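Local coordinates for decapping nuclease RAI1 (Candida albicans, PDB 5BUD), which hydrolyses NAD caps and 5'-triphosphate ends of RNAs with the help of divalent metal ions, and binds RAT1 and stimulates its exoribonuclease activity, at residues Tyr26-Asp37 / Asp77-Lys87. Sequence-based numbering, arbitrary orientation.
Sequences YARDIDGKYVYD and DFNSLLKAIIK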
ATOM      1  N   TYR A  26       2.832  13.086  -5.833  1.00 25.04           N
ATOM      2  CA  TYR A  26       1.764  13.577  -6.665  1.00 25.69           C
ATOM      3  C   TYR A  26       0.477  13.252  -5.908  1.00 27.07           C
ATOM      4  O   TYR A  26       0.548  12.729  -4.787  1.00 24.60           O
ATOM      5  CB  TYR A  26       1.851  12.967  -8.078  1.00 25.42           C
ATOM      6  CG  TYR A  26       1.674  11.478  -8.227  1.00 25.07           C
ATOM      7  CD1 TYR A  26       2.657  10.593  -7.830  1.00 25.62           C
ATOM      8  CD2 TYR A  26       0.536  10.952  -8.810  1.00 26.36           C
ATOM      9  CE1 TYR A  26       2.516   9.218  -7.983  1.00 24.95           C
ATOM     10  CE2 TYR A  26       0.375   9.585  -8.965  1.00 26.10           C
ATOM     11  CZ  TYR A  26       1.372   8.718  -8.547  1.00 25.34           C
ATOM     12  OH  TYR A  26       1.182   7.368  -8.716  1.00 22.89           O
ATOM     13  N   ALA A  27      -0.684  13.556  -6.486  1.00 23.95           N
ATOM     14  CA  ALA A  27      -1.911  13.495  -5.744  1.00 26.09           C
ATOM     15  C   ALA A  27      -3.072  13.138  -6.650  1.00 29.09           C
ATOM     16  O   ALA A  27      -2.951  13.215  -7.881  1.00 31.52           O
ATOM     17  CB  ALA A  27      -2.150  14.844  -5.056  1.00 25.88           C
ATOM     18  N   ARG A  28      -4.181  12.729  -6.042  1.00 28.49           N
ATOM     19  CA  ARG A  28      -5.454  12.594  -6.742  1.00 30.48           C
ATOM     20  C   ARG A  28      -6.459  13.524  -6.090  1.00 31.56           C
ATOM     21  O   ARG A  28      -6.582  13.523  -4.864  1.00 28.98           O
ATOM     22  CB  ARG A  28      -5.954  11.169  -6.679  1.00 29.52           C
ATOM     23  CG  ARG A  28      -6.985  10.855  -7.747  1.00 31.21           C
ATOM     24  CD  ARG A  28      -7.235   9.362  -7.810  1.00 31.14           C
ATOM     25  NE  ARG A  28      -7.945   8.918  -6.619  1.00 31.33           N
ATOM     26  CZ  ARG A  28      -8.295   7.669  -6.381  1.00 29.37           C
ATOM     27  NH1 ARG A  28      -8.034   6.723  -7.268  1.00 28.82           N
ATOM     28  NH2 ARG A  28      -8.921   7.367  -5.259  1.00 30.87           N
ATOM     29  N   ASP A  29      -7.160  14.335  -6.886  1.00 31.75           N
ATOM     30  CA  ASP A  29      -8.115  15.295  -6.323  1.00 30.53           C
ATOM     31  C   ASP A  29      -9.471  14.665  -6.080  1.00 28.51           C
ATOM     32  O   ASP A  29      -9.688  13.485  -6.360  1.00 28.60           O
ATOM     33  CB  ASP A  29      -8.174  16.619  -7.133  1.00 31.13           C
ATOM     34  CG  ASP A  29      -8.912  16.503  -8.476  1.00 32.16           C
ATOM     35  OD1 ASP A  29      -9.696  15.561  -8.705  1.00 31.13           O
ATOM     36  OD2 ASP A  29      -8.692  17.412  -9.306  1.00 37.32           O
ATOM     37  N   ILE A  30     -10.391  15.455  -5.548  1.00 29.78           N
ATOM     38  CA  ILE A  30     -11.703  14.947  -5.125  1.00 31.65           C
ATOM     39  C   ILE A  30     -12.599  14.434  -6.278  1.00 31.28           C
ATOM     40  O   ILE A  30     -13.600  13.703  -6.053  1.00 26.63           O
ATOM     41  CB  ILE A  30     -12.415  16.007  -4.261  1.00 35.59           C
ATOM     42  CG1 ILE A  30     -13.595  15.385  -3.501  1.00 37.94           C
ATOM     43  CG2 ILE A  30     -12.831  17.222  -5.100  1.00 36.11           C
ATOM     44  CD1 ILE A  30     -14.126  16.253  -2.386  1.00 40.31           C
ATOM     45  N   ASP A  31     -12.218  14.786  -7.507  1.00 33.34           N
ATOM     46  CA  ASP A  31     -12.940  14.330  -8.701  1.00 36.93           C
ATOM     47  C   ASP A  31     -12.262  13.120  -9.331  1.00 41.11           C
ATOM     48  O   ASP A  31     -12.741  12.608 -10.329  1.00 41.81           O
ATOM     49  CB  ASP A  31     -13.022  15.461  -9.740  1.00 37.39           C
ATOM     50  CG  ASP A  31     -13.632  16.728  -9.180  1.00 36.74           C
ATOM     51  OD1 ASP A  31     -14.703  16.649  -8.555  1.00 39.49           O
ATOM     52  OD2 ASP A  31     -13.042  17.816  -9.370  1.00 42.85           O
ATOM     53  N   GLY A  32     -11.134  12.676  -8.764  1.00 38.22           N
ATOM     54  CA  GLY A  32     -10.421  11.521  -9.281  1.00 36.95           C
ATOM     55  C   GLY A  32      -9.367  11.846 -10.328  1.00 35.55           C
ATOM     56  O   GLY A  32      -8.848  10.956 -10.966  1.00 35.90           O
ATOM     57  N   LYS A  33      -9.020  13.116 -10.476  1.00 37.28           N
ATOM     58  CA  LYS A  33      -8.021  13.524 -11.451  1.00 38.89           C
ATOM     59  C   LYS A  33      -6.695  13.725 -10.748  1.00 37.14           C
ATOM     60  O   LYS A  33      -6.658  14.284  -9.652  1.00 29.93           O
ATOM     61  CB  LYS A  33      -8.419  14.835 -12.133  1.00 45.25           C
ATOM     62  CG  LYS A  33      -9.920  15.041 -12.369  1.00 50.59           C
ATOM     63  CD  LYS A  33     -10.562  14.048 -13.340  1.00 55.57           C
ATOM     64  CE  LYS A  33     -11.848  14.621 -13.946  1.00 58.82           C
ATOM     65  NZ  LYS A  33     -12.525  13.715 -14.915  1.00 61.17           N
ATOM     66  N   TYR A  34      -5.606  13.313 -11.397  1.00 35.08           N
ATOM     67  CA  TYR A  34      -4.273  13.424 -10.808  1.00 35.95           C
ATOM     68  C   TYR A  34      -3.685  14.820 -10.946  1.00 39.33           C
ATOM     69  O   TYR A  34      -3.974  15.551 -11.903  1.00 40.36           O
ATOM     70  CB  TYR A  34      -3.339  12.368 -11.411  1.00 35.42           C
ATOM     71  CG  TYR A  34      -3.768  10.994 -10.998  1.00 33.48           C
ATOM     72  CD1 TYR A  34      -3.252  10.407  -9.848  1.00 34.28           C
ATOM     73  CD2 TYR A  34      -4.745  10.304 -11.705  1.00 34.45           C
ATOM     74  CE1 TYR A  34      -3.674   9.159  -9.438  1.00 34.44           C
ATOM     75  CE2 TYR A  34      -5.171   9.055 -11.305  1.00 32.86           C
ATOM     76  CZ  TYR A  34      -4.632   8.485 -10.170  1.00 33.52           C
ATOM     77  OH  TYR A  34      -5.041   7.247  -9.743  1.00 33.91           O
ATOM     78  N   VAL A  35      -2.850  15.168  -9.974  1.00 36.42           N
ATOM     79  CA  VAL A  35      -2.295  16.496  -9.810  1.00 36.14           C
ATOM     80  C   VAL A  35      -0.792  16.352  -9.644  1.00 34.83           C
ATOM     81  O   VAL A  35      -0.351  15.568  -8.818  1.00 35.23           O
ATOM     82  CB  VAL A  35      -2.841  17.128  -8.520  1.00 38.62           C
ATOM     83  CG1 VAL A  35      -2.109  18.426  -8.208  1.00 37.32           C
ATOM     84  CG2 VAL A  35      -4.351  17.321  -8.618  1.00 40.43           C
ATOM     85  N   TYR A  36       0.002  17.105 -10.402  1.00 32.13           N
ATOM     86  CA  TYR A  36       1.455  16.877 -10.418  1.00 32.61           C
ATOM     87  C   TYR A  36       2.278  18.061  -9.914  1.00 34.16           C
ATOM     88  O   TYR A  36       3.436  17.891  -9.515  1.00 31.51           O
ATOM     89  CB  TYR A  36       1.922  16.424 -11.815  1.00 31.43           C
ATOM     90  CG  TYR A  36       1.114  15.267 -12.375  1.00 31.54           C
ATOM     91  CD1 TYR A  36       0.011  15.486 -13.209  1.00 31.40           C
ATOM     92  CD2 TYR A  36       1.462  13.950 -12.088  1.00 27.21           C
ATOM     93  CE1 TYR A  36      -0.725  14.415 -13.714  1.00 29.39           C
ATOM     94  CE2 TYR A  36       0.730  12.892 -12.569  1.00 26.65           C
ATOM     95  CZ  TYR A  36      -0.361  13.111 -13.378  1.00 28.67           C
ATOM     96  OH  TYR A  36      -1.066  12.009 -13.843  1.00 27.27           O
ATOM     97  N   ASP A  37       1.670  19.241  -9.890  1.00 37.37           N
ATOM     98  CA  ASP A  37       2.321  20.457  -9.386  1.00 39.53           C
ATOM     99  C   ASP A  37       1.836  20.740  -7.965  1.00 38.32           C
ATOM    100  O   ASP A  37       0.676  20.494  -7.629  1.00 34.65           O
ATOM    101  CB  ASP A  37       1.977  21.638 -10.300  1.00 42.39           C
ATOM    102  CG  ASP A  37       2.462  21.437 -11.721  1.00 44.77           C
ATOM    103  OD1 ASP A  37       3.679  21.566 -11.970  1.00 49.32           O
ATOM    104  OD2 ASP A  37       1.621  21.137 -12.588  1.00 45.61           O
ATOM    105  N   ASP A  77      -2.849   3.042 -10.813  1.00 29.55           N
ATOM    106  CA  ASP A  77      -2.871   3.666 -12.128  1.00 29.16           C
ATOM    107  C   ASP A  77      -1.473   3.904 -12.659  1.00 26.61           C
ATOM    108  O   ASP A  77      -0.838   4.882 -12.324  1.00 25.57           O
ATOM    109  CB  ASP A  77      -3.616   4.985 -12.029  1.00 29.89           C
ATOM    110  CG  ASP A  77      -3.797   5.644 -13.376  1.00 32.05           C
ATOM    111  OD1 ASP A  77      -3.646   4.960 -14.381  1.00 34.97           O
ATOM    112  OD2 ASP A  77      -4.083   6.841 -13.421  1.00 36.77           O
ATOM    113  N   PHE A  78      -0.975   3.010 -13.495  1.00 26.18           N
ATOM    114  CA  PHE A  78       0.360   3.232 -14.050  1.00 25.44           C
ATOM    115  C   PHE A  78       0.492   4.443 -14.954  1.00 25.45           C
ATOM    116  O   PHE A  78       1.561   5.081 -14.992  1.00 25.64           O
ATOM    117  CB  PHE A  78       0.920   1.972 -14.721  1.00 26.68           C
ATOM    118  CG  PHE A  78       2.123   1.407 -14.020  1.00 25.64           C
ATOM    119  CD1 PHE A  78       3.352   2.019 -14.147  1.00 25.54           C
ATOM    120  CD2 PHE A  78       2.029   0.286 -13.238  1.00 26.81           C
ATOM    121  CE1 PHE A  78       4.473   1.522 -13.496  1.00 25.94           C
ATOM    122  CE2 PHE A  78       3.149  -0.233 -12.602  1.00 24.38           C
ATOM    123  CZ  PHE A  78       4.361   0.391 -12.727  1.00 25.26           C
ATOM    124  N   ASN A  79      -0.558   4.759 -15.709  1.00 27.72           N
ATOM    125  CA  ASN A  79      -0.548   5.979 -16.555  1.00 29.24           C
ATOM    126  C   ASN A  79      -0.108   7.182 -15.768  1.00 26.55           C
ATOM    127  O   ASN A  79       0.851   7.867 -16.140  1.00 28.53           O
ATOM    128  CB  ASN A  79      -1.931   6.250 -17.141  1.00 34.75           C
ATOM    129  CG  ASN A  79      -1.913   7.321 -18.212  1.00 43.30           C
ATOM    130  OD1 ASN A  79      -1.943   8.517 -17.912  1.00 48.50           O
ATOM    131  ND2 ASN A  79      -1.875   6.901 -19.478  1.00 47.82           N
ATOM    132  N   SER A  80      -0.800   7.443 -14.666  1.00 25.99           N
ATOM    133  CA  SER A  80      -0.518   8.620 -13.855  1.00 26.69           C
ATOM    134  C   SER A  80       0.840   8.531 -13.179  1.00 25.81           C
ATOM    135  O   SER A  80       1.550   9.523 -13.104  1.00 26.28           O
ATOM    136  CB  SER A  80      -1.649   8.915 -12.854  1.00 27.48           C
ATOM    137  OG  SER A  80      -1.802   7.896 -11.876  1.00 29.53           O
ATOM    138  N   LEU A  81       1.250   7.337 -12.759  1.00 26.01           N
ATOM    139  CA  LEU A  81       2.549   7.208 -12.138  1.00 23.84           C
ATOM    140  C   LEU A  81       3.634   7.522 -13.166  1.00 24.97           C
ATOM    141  O   LEU A  81       4.564   8.243 -12.874  1.00 25.94           O
ATOM    142  CB  LEU A  81       2.742   5.804 -11.547  1.00 22.84           C
ATOM    143  CG  LEU A  81       4.153   5.451 -11.020  1.00 23.34           C
ATOM    144  CD1 LEU A  81       4.653   6.430  -9.966  1.00 23.34           C
ATOM    145  CD2 LEU A  81       4.162   4.030 -10.468  1.00 21.88           C
ATOM    146  N   LEU A  82       3.513   6.991 -14.383  1.00 25.32           N
ATOM    147  CA  LEU A  82       4.528   7.291 -15.422  1.00 26.06           C
ATOM    148  C   LEU A  82       4.582   8.768 -15.773  1.00 25.54           C
ATOM    149  O   LEU A  82       5.662   9.292 -16.062  1.00 25.86           O
ATOM    150  CB  LEU A  82       4.318   6.462 -16.698  1.00 25.21           C
ATOM    151  CG  LEU A  82       4.491   4.953 -16.513  1.00 26.47           C
ATOM    152  CD1 LEU A  82       4.161   4.248 -17.812  1.00 26.25           C
ATOM    153  CD2 LEU A  82       5.873   4.538 -15.957  1.00 24.70           C
ATOM    154  N   LYS A  83       3.432   9.430 -15.732  1.00 26.98           N
ATOM    155  CA  LYS A  83       3.355  10.858 -16.079  1.00 29.75           C
ATOM    156  C   LYS A  83       4.073  11.668 -15.026  1.00 30.06           C
ATOM    157  O   LYS A  83       4.812  12.638 -15.340  1.00 27.51           O
ATOM    158  CB  LYS A  83       1.909  11.294 -16.246  1.00 31.46           C
ATOM    159  CG  LYS A  83       1.720  12.779 -16.490  1.00 38.41           C
ATOM    160  CD  LYS A  83       0.800  13.066 -17.666  1.00 43.41           C
ATOM    161  CE  LYS A  83       0.623  14.560 -17.901  1.00 44.79           C
ATOM    162  NZ  LYS A  83      -0.653  14.999 -17.302  1.00 45.43           N
ATOM    163  N   ALA A  84       3.875  11.259 -13.767  1.00 29.66           N
ATOM    164  CA  ALA A  84       4.596  11.842 -12.641  1.00 28.34           C
ATOM    165  C   ALA A  84       6.078  11.594 -12.790  1.00 27.04           C
ATOM    166  O   ALA A  84       6.869  12.508 -12.595  1.00 27.92           O
ATOM    167  CB  ALA A  84       4.083  11.254 -11.322  1.00 29.35           C
ATOM    168  N   ILE A  85       6.460  10.368 -13.149  1.00 26.21           N
ATOM    169  CA  ILE A  85       7.885  10.024 -13.390  1.00 27.24           C
ATOM    170  C   ILE A  85       8.524  10.871 -14.532  1.00 29.13           C
ATOM    171  O   ILE A  85       9.644  11.347 -14.390  1.00 27.21           O
ATOM    172  CB  ILE A  85       8.050   8.510 -13.659  1.00 26.95           C
ATOM    173  CG1 ILE A  85       7.900   7.721 -12.330  1.00 25.86           C
ATOM    174  CG2 ILE A  85       9.393   8.200 -14.283  1.00 27.08           C
ATOM    175  CD1 ILE A  85       7.855   6.206 -12.466  1.00 24.72           C
ATOM    176  N   ILE A  86       7.805  11.073 -15.642  1.00 29.41           N
ATOM    177  CA  ILE A  86       8.319  11.916 -16.759  1.00 30.35           C
ATOM    178  C   ILE A  86       8.588  13.350 -16.260  1.00 28.79           C
ATOM    179  O   ILE A  86       9.645  13.903 -16.496  1.00 27.20           O
ATOM    180  CB  ILE A  86       7.338  11.958 -17.963  1.00 31.65           C
ATOM    181  CG1 ILE A  86       7.221  10.567 -18.609  1.00 31.89           C
ATOM    182  CG2 ILE A  86       7.807  12.987 -19.000  1.00 32.70           C
ATOM    183  CD1 ILE A  86       5.948  10.364 -19.417  1.00 33.44           C
ATOM    184  N   LYS A  87       7.645  13.919 -15.522  1.00 30.30           N
ATOM    185  CA  LYS A  87       7.849  15.240 -14.915  1.00 31.16           C
ATOM    186  C   LYS A  87       9.112  15.323 -14.065  1.00 32.57           C
ATOM    187  O   LYS A  87       9.917  16.269 -14.214  1.00 31.23           O
ATOM    188  CB  LYS A  87       6.644  15.632 -14.086  1.00 32.74           C
ATOM    189  CG  LYS A  87       6.686  17.062 -13.583  1.00 36.28           C
ATOM    190  CD  LYS A  87       5.319  17.501 -13.066  1.00 40.48           C
ATOM    191  CE  LYS A  87       5.369  18.911 -12.495  1.00 42.54           C
ATOM    192  NZ  LYS A  87       6.378  18.996 -11.410  1.00 46.26           N
TER
HETATM  193  O   HOH W   1      -0.979   6.424  -9.926  1.00 23.63           O
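S80 meets three tyrosines of the hairpin 26-37, and its small side chain leaves room for the Y34 ring and the Y36 hydroxyl to lie against helix 78-92. Its CB lies 3.5 Å from the centroid of the Y34 ring in a CH-pi contact, while R28 CG covers the opposite face. The hydroxyl of Y36 ends against S80, with OH 3.3 Å from S80 CB. A84, equally slight, offers its methyl to two rings: CB sits over a face of Y26 and 3.8 Å from Y36 CD2. CG of Y26 stands between the backbone N and the carbonyl carbon (chi1 64°), a rotamer that carries the ring to the helix, where its OH touches L81 CB. A water 2.7 Å from Y26 OH joins that hydroxyl to S80 OG and to D77 O, to which it donates.

Farther along, the contact loosens into exposed lysines, whose aliphatic carbons pack on Y36: K83 lays CG over a ring face, and K87 runs CD past CB. D37 offers K87 an opposite charge, but the salt bridge is long, NZ to OD1 3.8 Å.

Strand 21-28 pairs antiparallel with strand 205-214, whose V209 touches both Y26 and L81; beyond the helix, F78 and L82 pack on F133 of strand 131-136, and I86 on helix 381-389.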